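Local coordinates for antigen MTB48, Mycobacterial protein (Mycobacterium smegmatis, PDB 4WJ1) that is secreted through the ESX-1 type VII system and is probably involved in DNA conjugation, at least in the recipient strain, at residues 136-139 / 140-143. Numbering follows the deposited sequence.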
ATOM      1  N   GLU A 136      30.583  -7.387  15.819  1.00 64.58           N
ATOM      2  CA  GLU A 136      31.854  -7.181  15.126  1.00 63.14           C
ATOM      3  C   GLU A 136      32.096  -8.342  14.167  1.00 67.59           C
ATOM      4  O   GLU A 136      31.672  -9.465  14.439  1.00 72.19           O
ATOM      5  CB  GLU A 136      33.008  -7.056  16.119  1.00 59.33           C
ATOM      6  CG  GLU A 136      33.199  -5.665  16.698  1.00 62.18           C
ATOM      7  CD  GLU A 136      34.422  -5.594  17.585  1.00 73.30           C
ATOM      8  OE1 GLU A 136      34.444  -6.324  18.605  1.00 74.13           O
ATOM      9  OE2 GLU A 136      35.366  -4.835  17.253  1.00 82.02           O
HETATM   10  N   MSE A 137      32.766  -8.072  13.047  1.00 69.45           N
HETATM   11  CA  MSE A 137      33.068  -9.119  12.067  1.00 71.46           C
HETATM   12  C   MSE A 137      34.491  -9.075  11.516  1.00 66.81           C
HETATM   13  O   MSE A 137      35.114  -8.017  11.470  1.00 68.71           O
HETATM   14  CB  MSE A 137      32.107  -9.042  10.884  1.00 73.60           C
HETATM   15  CG  MSE A 137      30.642  -9.226  11.218  1.00 77.78           C
HETATM   16 SE   MSE A 137      29.731  -9.631   9.551  0.60 70.37          SE
HETATM   17  CE  MSE A 137      30.880 -11.110   8.988  1.00 38.76           C
ATOM     18  N   ASP A 138      34.982 -10.235  11.083  1.00 58.85           N
ATOM     19  CA  ASP A 138      36.244 -10.342  10.360  1.00 53.03           C
ATOM     20  C   ASP A 138      36.045  -9.949   8.890  1.00 48.68           C
ATOM     21  O   ASP A 138      35.020 -10.281   8.297  1.00 47.35           O
ATOM     22  CB  ASP A 138      36.781 -11.763  10.462  1.00 61.04           C
ATOM     23  CG  ASP A 138      37.987 -11.995   9.573  1.00 70.05           C
ATOM     24  OD1 ASP A 138      37.799 -12.240   8.359  1.00 71.00           O
ATOM     25  OD2 ASP A 138      39.121 -11.954  10.097  1.00 78.11           O
ATOM     26  N   TRP A 139      37.015  -9.259   8.295  1.00 42.76           N
ATOM     27  CA  TRP A 139      36.801  -8.684   6.966  1.00 44.00           C
ATOM     28  C   TRP A 139      36.697  -9.730   5.857  1.00 46.08           C
ATOM     29  O   TRP A 139      35.934  -9.548   4.907  1.00 44.87           O
ATOM     30  CB  TRP A 139      37.899  -7.674   6.621  1.00 43.08           C
ATOM     31  CG  TRP A 139      39.261  -8.228   6.328  1.00 38.48           C
ATOM     32  CD1 TRP A 139      40.281  -8.399   7.213  1.00 42.84           C
ATOM     33  CD2 TRP A 139      39.771  -8.618   5.046  1.00 36.45           C
ATOM     34  NE1 TRP A 139      41.391  -8.898   6.569  1.00 43.50           N
ATOM     35  CE2 TRP A 139      41.103  -9.039   5.239  1.00 38.22           C
ATOM     36  CE3 TRP A 139      39.225  -8.672   3.762  1.00 35.17           C
ATOM     37  CZ2 TRP A 139      41.894  -9.506   4.192  1.00 36.44           C
ATOM     38  CZ3 TRP A 139      40.022  -9.135   2.716  1.00 40.13           C
ATOM     39  CH2 TRP A 139      41.334  -9.548   2.940  1.00 37.21           C
ATOM     40  N   GLU A 140      37.447 -10.820   5.964  1.00 46.01           N
ATOM     41  CA  GLU A 140      37.344 -11.854   4.942  1.00 49.51           C
ATOM     42  C   GLU A 140      35.994 -12.544   5.097  1.00 48.12           C
ATOM     43  O   GLU A 140      35.301 -12.802   4.112  1.00 48.66           O
ATOM     44  CB  GLU A 140      38.483 -12.863   5.031  1.00 50.87           C
ATOM     45  CG  GLU A 140      39.834 -12.252   5.374  1.00 63.06           C
ATOM     46  CD  GLU A 140      40.969 -13.280   5.390  1.00 77.18           C
ATOM     47  OE1 GLU A 140      40.712 -14.465   5.062  1.00 74.70           O
ATOM     48  OE2 GLU A 140      42.118 -12.902   5.735  1.00 84.58           O
ATOM     49  N   ALA A 141      35.611 -12.813   6.343  1.00 43.85           N
ATOM     50  CA  ALA A 141      34.318 -13.417   6.629  1.00 40.41           C
ATOM     51  C   ALA A 141      33.190 -12.562   6.077  1.00 41.24           C
ATOM     52  O   ALA A 141      32.220 -13.089   5.537  1.00 47.48           O
ATOM     53  CB  ALA A 141      34.141 -13.618   8.118  1.00 46.16           C
ATOM     54  N   ALA A 142      33.316 -11.246   6.217  1.00 36.53           N
ATOM     55  CA  ALA A 142      32.260 -10.348   5.771  1.00 41.45           C
ATOM     56  C   ALA A 142      32.251 -10.225   4.248  1.00 40.79           C
ATOM     57  O   ALA A 142      31.189 -10.190   3.625  1.00 39.07           O
ATOM     58  CB  ALA A 142      32.412  -8.989   6.426  1.00 35.88           C
ATOM     59  N   ALA A 143      33.438 -10.162   3.655  1.00 38.44           N
ATOM     60  CA  ALA A 143      33.564 -10.100   2.202  1.00 35.07           C
ATOM     61  C   ALA A 143      32.891 -11.318   1.576  1.00 35.02           C
ATOM     62  O   ALA A 143      32.180 -11.206   0.576  1.00 38.24           O
ATOM     63  CB  ALA A 143      35.031 -10.015   1.794  1.00 32.85           C
TER
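Asp138 takes the N-cap position of helix 139-147 in the PPE domain of EspB, its carboxylate reaching forward to the first-turn amides. With CG anti to the backbone N, OD1 accepts from Ala141 N at 3.0 Å, nearly straight (168°) and through its anti lone pair. The same oxygen lies 2.8 Å from Glu140 N, a weak bond bent to 125°. One carboxylate oxygen thus serves two amides that have no preceding turn to pair with. Regular helix bonding starts with Ala142 N to Asp138 O at 2.9 Å and continues with Ala143 N to Trp139 O. Gln259 of helix 248-272 bonds to the peptides flanking the cap residue, its NE2 donating to Met137 O and its OE1 accepting from Trp139 N. The Trp139 indole, which also meets Trp255 edge-to-face, carries Glu140 CG over one face, a CH-pi contact 3.5 Å from the centroid of the six-membered ring; the Glu140 carboxylate plane is turned 64° from the ring. From the loop before the cap, selenomethionine Met137, its chain bent at chi3, lays its methyl CE on the first turn, 3.7 Å from Ala142 CB.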